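Local coordinates for protein HIAXHD3 (Humicola insolens, PDB 3ZXJ) that acts as a family GH43 arabinofuranosidase that removes arabinose side chains, and has been engineered to display endo-xylanase activity as well, at residues 145-150 with 194-199; 343-348 with 355-360; 469-474 with 498-503. All blocks are in the same frame, centred on the assembly; numbering follows the deposited sequence.

Interaction 1 joins two neighbouring blades of the five-bladed propeller that family GH43 enzymes use for catalysis. Interactions 2 and 3 belong to the C-terminal concanavalin A-like beta-sandwich. Interaction 2 is a hairpin at one border of a sandwich sheet. Interaction 3 pairs two loops at the opposite border of the same sheet. The three do not touch. Centres of interactions 1 and 2 are 42 Å apart, on opposite sides of the chain's centre. Interaction 3 comes nearer to interaction 1, with nearest atoms about 17 Å apart. A bound bis-tris molecule lies about 7 Å from the Arg195 side chain, and one lies about 6 Å from that of Trp502.

Interaction 1. Residues 145-150 with 194-199; sequences GLLIDD and ARMYKI
Lys198 holds two carboxylates with one ammonium group. Its NZ forms salt bridges to Asp149 OD1 at 3.0 Å and to Asp150 OD2 at 2.8 Å. The lysine CG is anti to the backbone N (chi1 173°), and bends at chi2 and chi4 curl the chain around so that NZ reaches both acids. NZ meets Asp149 OD1 on the syn side, but reaches Asp150 OD2 from above its carboxylate plane. Asp149 OD1 also accepts from Asp150 N at 2.7 Å, on the same face that NZ uses. Asp149 OD2 is taken by the hydroxyl of Tyr203. A water links Asp150 OD1 to Lys198 O.

Earlier in its strand, Leu147 packs against the other segment. Its CB meets Met196 CG at 3.8 Å, the two side chains crossing at about a right angle, and its CD1 lies 3.9 Å from Lys198 CB. The backbones run parallel, 14° apart, and a second water links Leu146 O to Met196 N. Met196 O is bonded by Arg89, and Leu146 N by Thr87. The Arg195 guanidinium brings its edge to Gly145 CA; its NE and NH2 are held by backbone oxygens of Leu20, Asp19 and Ser86.

These are the innermost strands of two adjacent propeller blades. A leucine in place of Lys198 would probably leave the carboxylates of Asp149 and Asp150 close together without their shared counter-charge. The blades are thus joined by charge, water and apolar contact, and both Asp149 oxygens and the Arg195 NE and NH2 have partners.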
loop_
_atom_site.group_PDB
_atom_site.type_symbol
_atom_site.label_atom_id
_atom_site.label_comp_id
_atom_site.label_asym_id
_atom_site.label_seq_id
_atom_site.Cartn_x
_atom_site.Cartn_y
_atom_site.Cartn_z
ATOM N N GLY A 145 -14.718 10.100 1.009
ATOM C CA GLY A 145 -13.822 11.264 1.028
ATOM C C GLY A 145 -14.241 12.213 2.145
ATOM O O GLY A 145 -15.274 12.890 2.046
ATOM N N LEU A 146 -13.436 12.276 3.194
ATOM C CA LEU A 146 -13.708 13.146 4.350
ATOM C C LEU A 146 -13.317 14.596 4.075
ATOM O O LEU A 146 -12.264 14.853 3.508
ATOM C CB LEU A 146 -12.905 12.663 5.579
ATOM C CG LEU A 146 -12.891 13.540 6.841
ATOM C CD1 LEU A 146 -14.325 13.662 7.371
ATOM C CD2 LEU A 146 -11.965 12.876 7.847
ATOM N N LEU A 147 -14.179 15.518 4.479
ATOM C CA LEU A 147 -13.850 16.947 4.555
ATOM C C LEU A 147 -14.099 17.440 5.981
ATOM O O LEU A 147 -15.184 17.215 6.552
ATOM C CB LEU A 147 -14.698 17.773 3.580
ATOM C CG LEU A 147 -14.671 19.308 3.791
ATOM C CD1 LEU A 147 -13.279 19.845 3.499
ATOM C CD2 LEU A 147 -15.717 20.025 2.941
ATOM N N ILE A 148 -13.106 18.116 6.554
ATOM C CA ILE A 148 -13.327 18.854 7.791
ATOM C C ILE A 148 -13.484 20.320 7.388
ATOM O O ILE A 148 -12.526 20.978 6.971
ATOM C CB ILE A 148 -12.188 18.631 8.816
ATOM C CG1 ILE A 148 -12.047 17.127 9.095
ATOM C CG2 ILE A 148 -12.450 19.417 10.097
ATOM C CD1 ILE A 148 -10.901 16.696 10.024
ATOM N N ASP A 149 -14.719 20.804 7.467
ATOM C CA ASP A 149 -15.058 22.107 6.925
ATOM C C ASP A 149 -14.485 23.240 7.796
ATOM O O ASP A 149 -14.024 23.012 8.919
ATOM C CB ASP A 149 -16.574 22.217 6.761
ATOM C CG ASP A 149 -16.975 23.246 5.739
ATOM O OD1 ASP A 149 -16.085 23.850 5.111
ATOM O OD2 ASP A 149 -18.180 23.449 5.535
ATOM N N ASP A 150 -14.491 24.465 7.264
ATOM C CA ASP A 150 -13.859 25.607 7.933
ATOM C C ASP A 150 -14.496 25.878 9.309
ATOM O O ASP A 150 -13.840 26.432 10.190
ATOM C CB ASP A 150 -13.942 26.873 7.052
ATOM C CG ASP A 150 -13.215 26.723 5.704
ATOM O OD1 ASP A 150 -12.157 26.035 5.636
ATOM O OD2 ASP A 150 -13.690 27.310 4.713
ATOM N N ALA A 194 -14.430 9.161 -4.457
ATOM C CA ALA A 194 -14.587 10.522 -3.889
ATOM C C ALA A 194 -13.451 11.030 -2.971
ATOM O O ALA A 194 -12.953 10.295 -2.081
ATOM C CB ALA A 194 -15.928 10.657 -3.167
ATOM N N ARG A 195 -13.058 12.282 -3.226
ATOM C CA ARG A 195 -12.231 13.107 -2.345
ATOM C C ARG A 195 -12.942 14.471 -2.293
ATOM O O ARG A 195 -13.397 14.970 -3.327
ATOM C CB ARG A 195 -10.822 13.270 -2.950
ATOM C CG ARG A 195 -10.138 11.931 -3.288
ATOM C CD ARG A 195 -9.452 11.534 -2.045
ATOM N NE ARG A 195 -8.877 10.175 -1.916
ATOM C CZ ARG A 195 -9.398 9.239 -1.131
ATOM N NH1 ARG A 195 -10.612 9.411 -0.587
ATOM N NH2 ARG A 195 -8.739 8.114 -0.924
HETATM N N MSE A 196 -13.031 15.084 -1.112
HETATM C CA MSE A 196 -13.863 16.276 -0.914
HETATM C C MSE A 196 -13.058 17.394 -0.327
HETATM O O MSE A 196 -12.187 17.168 0.532
HETATM C CB MSE A 196 -15.023 15.918 0.029
HETATM C CG MSE A 196 -16.035 17.049 0.101
HETATM SE SE MSE A 196 -17.653 16.510 1.108
HETATM C CE MSE A 196 -18.714 18.138 0.853
ATOM N N TYR A 197 -13.309 18.611 -0.807
ATOM C CA TYR A 197 -12.490 19.779 -0.457
ATOM C C TYR A 197 -13.345 21.015 -0.276
ATOM O O TYR A 197 -14.401 21.134 -0.893
ATOM C CB TYR A 197 -11.479 20.093 -1.565
ATOM C CG TYR A 197 -10.635 18.903 -1.944
ATOM C CD1 TYR A 197 -9.468 18.594 -1.220
ATOM C CD2 TYR A 197 -11.021 18.050 -2.997
ATOM C CE1 TYR A 197 -8.699 17.477 -1.559
ATOM C CE2 TYR A 197 -10.247 16.937 -3.342
ATOM C CZ TYR A 197 -9.101 16.661 -2.621
ATOM O OH TYR A 197 -8.351 15.557 -2.969
ATOM N N LYS A 198 -12.845 21.932 0.553
ATOM C CA LYS A 198 -13.397 23.250 0.688
ATOM C C LYS A 198 -12.291 24.184 0.233
ATOM O O LYS A 198 -11.223 24.229 0.846
ATOM C CB LYS A 198 -13.776 23.526 2.157
ATOM C CG LYS A 198 -14.209 24.961 2.462
ATOM C CD LYS A 198 -15.549 25.319 1.823
ATOM C CE LYS A 198 -16.131 26.623 2.389
ATOM N NZ LYS A 198 -16.247 26.628 3.887
ATOM N N ILE A 199 -12.535 24.932 -0.832
ATOM C CA ILE A 199 -11.476 25.720 -1.444
ATOM C C ILE A 199 -12.034 27.085 -1.791
ATOM O O ILE A 199 -12.964 27.180 -2.580
ATOM C CB ILE A 199 -10.930 25.051 -2.735
ATOM C CG1 ILE A 199 -10.305 23.691 -2.411
ATOM C CG2 ILE A 199 -9.865 25.939 -3.373
ATOM C CD1 ILE A 199 -9.944 22.878 -3.633
HETATM O O HOH W 1 -11.486 13.537 1.002
HETATM O O HOH W 2 -10.670 25.687 3.169
#

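Interaction 2. Residues 343-348 with 355-360; sequences KFTLLG and ILRTAT
The guanidinium of Arg357 overlaps the backbone carbonyl of Lys343, whose C sits 3.3 Å above the plane and offset toward its rim. A bend at chi3 (-71°) folds the arginine back along the neighbouring strand. Its far end then grips one atom with two nitrogens: NH1 bonds Thr345 OG1 at 2.9 Å and NH2 bonds the same OG1 at 3.1 Å. OG1 lies close to the guanidinium plane for NH2 and is tilted a little more from it for NH1. NH2 also bonds Ser342 O, which helps fix the rotation of the group.

The backbones form an antiparallel hairpin. Thr345 and Ile355 are a hydrogen-bonded pair, with Ile355 N to Thr345 O at 2.8 Å and Thr345 N to Ile355 O at 3.0 Å. Arg357 N donates to Lys343 O, nearly along the C=O axis. Phe344 and Leu356, next along, make a non-hydrogen-bonded pair. On their face Phe344 CB meets Leu356 CD2 at 4.1 Å, while the phenyl ring leads away to meet Trp335.

Apolar contacts extend the pairing at both ends. Ile355, on the same face as Thr345, brings CD1 to within 3.9 Å of Leu347 CD2. Lys343 CB packs on the methyl of Ala359 at 3.8 Å.

Strand 344-346 is the outermost strand of a sandwich sheet; strand 354-357 joins it to strand 523-533. The side chain of Arg357 touches Glu523 there, which may temper its positive charge. The edge strand is therefore held by backbone bonds and by the two-nitrogen grip of Arg357 on the Thr345 hydroxyl oxygen.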
loop_
_atom_site.group_PDB
_atom_site.type_symbol
_atom_site.label_atom_id
_atom_site.label_comp_id
_atom_site.label_asym_id
_atom_site.label_seq_id
_atom_site.Cartn_x
_atom_site.Cartn_y
_atom_site.Cartn_z
ATOM N N LYS A 343 3.439 -16.138 17.931
ATOM C CA LYS A 343 4.342 -17.003 17.127
ATOM C C LYS A 343 5.509 -16.266 16.468
ATOM O O LYS A 343 6.352 -16.888 15.795
ATOM C CB LYS A 343 3.544 -17.841 16.106
ATOM C CG LYS A 343 2.604 -18.858 16.753
ATOM C CD LYS A 343 3.423 -19.979 17.427
ATOM C CE LYS A 343 2.667 -21.274 17.662
ATOM N NZ LYS A 343 1.567 -21.004 18.600
ATOM N N PHE A 344 5.603 -14.956 16.681
ATOM C CA PHE A 344 6.806 -14.254 16.221
ATOM C C PHE A 344 7.367 -13.416 17.356
ATOM O O PHE A 344 6.638 -13.031 18.277
ATOM C CB PHE A 344 6.525 -13.384 14.966
ATOM C CG PHE A 344 5.823 -12.078 15.257
ATOM C CD1 PHE A 344 6.560 -10.922 15.596
ATOM C CD2 PHE A 344 4.426 -11.987 15.203
ATOM C CE1 PHE A 344 5.919 -9.699 15.865
ATOM C CE2 PHE A 344 3.782 -10.762 15.464
ATOM C CZ PHE A 344 4.526 -9.630 15.797
ATOM N N THR A 345 8.657 -13.136 17.268
ATOM C CA THR A 345 9.326 -12.314 18.253
ATOM C C THR A 345 10.267 -11.371 17.537
ATOM O O THR A 345 11.164 -11.802 16.813
ATOM C CB THR A 345 10.140 -13.162 19.258
ATOM O OG1 THR A 345 9.252 -14.063 19.941
ATOM C CG2 THR A 345 10.785 -12.248 20.293
ATOM N N LEU A 346 10.071 -10.085 17.763
ATOM C CA LEU A 346 11.061 -9.107 17.364
ATOM C C LEU A 346 12.052 -8.991 18.514
ATOM O O LEU A 346 11.746 -8.424 19.561
ATOM C CB LEU A 346 10.403 -7.757 17.053
ATOM C CG LEU A 346 9.973 -7.452 15.612
ATOM C CD1 LEU A 346 9.156 -6.156 15.566
ATOM C CD2 LEU A 346 11.194 -7.318 14.691
ATOM N N LEU A 347 13.245 -9.556 18.331
ATOM C CA LEU A 347 14.195 -9.677 19.424
ATOM C C LEU A 347 14.702 -8.325 19.889
ATOM O O LEU A 347 14.931 -8.120 21.067
ATOM C CB LEU A 347 15.366 -10.569 19.033
ATOM C CG LEU A 347 14.963 -12.037 18.827
ATOM C CD1 LEU A 347 16.176 -12.782 18.296
ATOM C CD2 LEU A 347 14.455 -12.668 20.116
ATOM N N GLY A 348 14.915 -7.429 18.937
ATOM C CA GLY A 348 15.220 -6.055 19.268
ATOM C C GLY A 348 16.670 -5.830 19.585
ATOM O O GLY A 348 17.527 -6.730 19.446
ATOM N N ILE A 355 12.304 -13.671 15.033
ATOM C CA ILE A 355 12.031 -15.091 15.048
ATOM C C ILE A 355 10.636 -15.343 14.515
ATOM O O ILE A 355 9.677 -14.729 14.999
ATOM C CB ILE A 355 12.110 -15.683 16.457
ATOM C CG1 ILE A 355 13.539 -15.538 17.011
ATOM C CG2 ILE A 355 11.660 -17.145 16.430
ATOM C CD1 ILE A 355 13.605 -16.052 18.434
ATOM N N LEU A 356 10.530 -16.245 13.528
ATOM C CA LEU A 356 9.238 -16.712 13.037
ATOM C C LEU A 356 9.085 -18.167 13.441
ATOM O O LEU A 356 9.740 -19.048 12.881
ATOM C CB LEU A 356 9.141 -16.602 11.505
ATOM C CG LEU A 356 9.236 -15.211 10.867
ATOM C CD1 LEU A 356 9.292 -15.292 9.336
ATOM C CD2 LEU A 356 8.098 -14.322 11.325
ATOM N N ARG A 357 8.255 -18.413 14.449
ATOM C CA ARG A 357 7.918 -19.798 14.796
ATOM C C ARG A 357 6.767 -20.223 13.914
ATOM O O ARG A 357 5.938 -19.376 13.543
ATOM C CB ARG A 357 7.559 -19.900 16.287
ATOM C CG ARG A 357 8.742 -19.529 17.172
ATOM C CD ARG A 357 8.432 -19.523 18.673
ATOM N NE ARG A 357 7.574 -18.391 19.074
ATOM C CZ ARG A 357 7.942 -17.102 19.124
ATOM N NH1 ARG A 357 9.172 -16.715 18.817
ATOM N NH2 ARG A 357 7.060 -16.186 19.506
ATOM N N THR A 358 6.709 -21.495 13.525
ATOM C CA THR A 358 5.605 -21.897 12.633
ATOM C C THR A 358 4.267 -21.671 13.362
ATOM O O THR A 358 4.132 -21.991 14.546
ATOM C CB THR A 358 5.717 -23.364 12.162
ATOM O OG1 THR A 358 5.842 -24.213 13.297
ATOM C CG2 THR A 358 6.977 -23.581 11.255
ATOM N N ALA A 359 3.286 -21.153 12.629
ATOM C CA ALA A 359 1.989 -20.745 13.188
ATOM C C ALA A 359 0.822 -21.537 12.613
ATOM O O ALA A 359 -0.272 -21.571 13.207
ATOM C CB ALA A 359 1.779 -19.235 12.982
ATOM N N THR A 360 1.050 -22.193 11.477
ATOM C CA THR A 360 -0.020 -22.934 10.779
ATOM C C THR A 360 0.544 -24.251 10.275
ATOM O O THR A 360 1.661 -24.286 9.732
ATOM C CB THR A 360 -0.576 -22.162 9.551
ATOM O OG1 THR A 360 -0.967 -20.844 9.932
ATOM C CG2 THR A 360 -1.786 -22.874 8.954
#

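Interaction 3. Residues 469-474 with 498-503; sequences FGTNTE and MTNSWR
Asn500 and Glu474 make the tight part of this contact. Asn500 ND2 donates to Thr473 O at 2.9 Å, reaching it from above the carbonyl plane, with the oxygen near the plane of the asparagine amide. CG lies beside the backbone N (chi1 -66°), which sends the amide into the curl of loop 469-474. Glu474 closes in next to it. Its CB lies 3.3 Å from Met498 O, and its carboxylate stands almost upright to the amide, the planes 84° apart. Glu474 OE1 is held by a salt bridge to Arg406. Three waters ring the same asparagine. They link its ND2 to Thr471 O, its N to Glu474 OE2 and its O to Gly470 N.

The looser side is the end where Phe469 meets the exposed Trp502. The Phe469 ring presents its edge to Asn500 O, with CD1 at 3.5 Å. Beyond that, Phe469 CE1 reaches Trp502 CB at 3.9 Å. One face of the indole is covered by Arg503 CG.

Neither segment is a strand. Residues 469-474 lie in the loop between strands 457-464 and 476-482. Residues 498-503 follow strand 490-497, an outermost strand of a sheet of the C-terminal sandwich. Phe469 meets the ring of Tyr269, and Asn500 touches Pro270, so the loop pair rests against the propeller side of the chain.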
loop_
_atom_site.group_PDB
_atom_site.type_symbol
_atom_site.label_atom_id
_atom_site.label_comp_id
_atom_site.label_asym_id
_atom_site.label_seq_id
_atom_site.Cartn_x
_atom_site.Cartn_y
_atom_site.Cartn_z
ATOM N N PHE A 469 1.029 -3.608 -17.982
ATOM C CA PHE A 469 -0.412 -3.680 -17.880
ATOM C C PHE A 469 -1.087 -3.537 -19.243
ATOM O O PHE A 469 -0.735 -2.665 -20.022
ATOM C CB PHE A 469 -0.906 -2.582 -16.948
ATOM C CG PHE A 469 -2.367 -2.681 -16.622
ATOM C CD1 PHE A 469 -2.890 -3.859 -16.098
ATOM C CD2 PHE A 469 -3.213 -1.604 -16.817
ATOM C CE1 PHE A 469 -4.247 -3.953 -15.766
ATOM C CE2 PHE A 469 -4.585 -1.693 -16.493
ATOM C CZ PHE A 469 -5.097 -2.867 -15.977
ATOM N N GLY A 470 -2.059 -4.400 -19.529
ATOM C CA GLY A 470 -2.743 -4.337 -20.812
ATOM C C GLY A 470 -1.900 -4.803 -21.991
ATOM O O GLY A 470 -2.210 -4.478 -23.119
ATOM N N THR A 471 -0.817 -5.529 -21.722
ATOM C CA THR A 471 0.003 -6.151 -22.768
ATOM C C THR A 471 -0.036 -7.652 -22.580
ATOM O O THR A 471 -0.547 -8.141 -21.578
ATOM C CB THR A 471 1.495 -5.707 -22.734
ATOM O OG1 THR A 471 2.173 -6.322 -21.629
ATOM C CG2 THR A 471 1.623 -4.189 -22.647
ATOM N N ASN A 472 0.521 -8.392 -23.534
ATOM C CA ASN A 472 0.637 -9.839 -23.312
ATOM C C ASN A 472 2.060 -10.282 -22.983
ATOM O O ASN A 472 2.366 -11.476 -22.974
ATOM C CB ASN A 472 -0.079 -10.697 -24.399
ATOM C CG ASN A 472 0.703 -10.822 -25.703
ATOM O OD1 ASN A 472 0.490 -11.769 -26.479
ATOM N ND2 ASN A 472 1.591 -9.880 -25.961
ATOM N N THR A 473 2.909 -9.316 -22.639
ATOM C CA THR A 473 4.265 -9.617 -22.165
ATOM C C THR A 473 4.309 -9.731 -20.630
ATOM O O THR A 473 4.031 -8.766 -19.917
ATOM C CB THR A 473 5.292 -8.554 -22.601
ATOM O OG1 THR A 473 5.197 -8.333 -24.002
ATOM C CG2 THR A 473 6.708 -9.018 -22.282
ATOM N N GLU A 474 4.646 -10.911 -20.129
ATOM C CA GLU A 474 4.740 -11.107 -18.684
ATOM C C GLU A 474 6.200 -10.960 -18.266
ATOM O O GLU A 474 7.083 -11.595 -18.839
ATOM C CB GLU A 474 4.188 -12.467 -18.277
ATOM C CG GLU A 474 2.705 -12.597 -18.544
ATOM C CD GLU A 474 2.093 -13.819 -17.892
ATOM O OE1 GLU A 474 2.809 -14.818 -17.709
ATOM O OE2 GLU A 474 0.883 -13.774 -17.576
HETATM N N MSE A 498 5.292 -13.441 -14.293
HETATM C CA MSE A 498 4.423 -12.774 -13.333
HETATM C C MSE A 498 3.138 -12.372 -13.996
HETATM O O MSE A 498 3.140 -11.996 -15.171
HETATM C CB MSE A 498 5.169 -11.503 -12.931
HETATM C CG MSE A 498 6.328 -11.846 -12.009
HETATM SE SE MSE A 498 7.670 -10.417 -12.276
HETATM C CE MSE A 498 6.933 -9.290 -10.857
ATOM N N THR A 499 2.018 -12.442 -13.273
ATOM C CA THR A 499 0.743 -12.013 -13.869
ATOM C C THR A 499 0.625 -10.488 -14.017
ATOM O O THR A 499 1.138 -9.740 -13.160
ATOM C CB THR A 499 -0.475 -12.541 -13.080
ATOM O OG1 THR A 499 -1.678 -12.170 -13.773
ATOM C CG2 THR A 499 -0.507 -11.989 -11.625
ATOM N N ASN A 500 -0.012 -10.050 -15.112
ATOM C CA ASN A 500 -0.399 -8.638 -15.317
ATOM C C ASN A 500 -1.843 -8.312 -14.908
ATOM O O ASN A 500 -2.341 -7.214 -15.146
ATOM C CB ASN A 500 -0.151 -8.232 -16.781
ATOM C CG ASN A 500 1.328 -8.237 -17.121
ATOM O OD1 ASN A 500 2.138 -7.783 -16.324
ATOM N ND2 ASN A 500 1.686 -8.768 -18.279
ATOM N N SER A 501 -2.512 -9.266 -14.271
ATOM C CA SER A 501 -3.889 -9.071 -13.863
ATOM C C SER A 501 -4.043 -8.011 -12.767
ATOM O O SER A 501 -3.239 -7.943 -11.839
ATOM C CB SER A 501 -4.467 -10.384 -13.353
ATOM O OG SER A 501 -5.808 -10.207 -12.948
ATOM N N TRP A 502 -5.100 -7.213 -12.869
ATOM C CA TRP A 502 -5.384 -6.205 -11.832
ATOM C C TRP A 502 -6.239 -6.740 -10.704
ATOM O O TRP A 502 -6.441 -6.058 -9.696
ATOM C CB TRP A 502 -6.060 -4.983 -12.477
ATOM C CG TRP A 502 -7.364 -5.348 -13.170
ATOM C CD1 TRP A 502 -7.554 -5.683 -14.514
ATOM C CD2 TRP A 502 -8.699 -5.452 -12.564
ATOM N NE1 TRP A 502 -8.880 -5.951 -14.771
ATOM C CE2 TRP A 502 -9.612 -5.861 -13.643
ATOM C CE3 TRP A 502 -9.210 -5.261 -11.282
ATOM C CZ2 TRP A 502 -10.976 -6.041 -13.427
ATOM C CZ3 TRP A 502 -10.588 -5.461 -11.069
ATOM C CH2 TRP A 502 -11.450 -5.822 -12.123
ATOM N N ARG A 503 -6.778 -7.952 -10.846
ATOM C CA ARG A 503 -7.910 -8.367 -9.994
ATOM C C ARG A 503 -7.618 -8.520 -8.501
ATOM O O ARG A 503 -8.507 -8.292 -7.672
ATOM C CB ARG A 503 -8.577 -9.638 -10.539
ATOM C CG ARG A 503 -9.361 -9.323 -11.797
ATOM C CD ARG A 503 -9.981 -10.555 -12.425
ATOM N NE ARG A 503 -10.656 -10.219 -13.688
ATOM C CZ ARG A 503 -11.911 -9.792 -13.775
ATOM N NH1 ARG A 503 -12.641 -9.624 -12.680
ATOM N NH2 ARG A 503 -12.436 -9.524 -14.967
HETATM O O HOH W 3 -3.185 -6.577 -17.803
HETATM O O HOH W 4 -0.186 -10.323 -19.859
HETATM O O HOH W 5 -0.888 -11.742 -17.288
#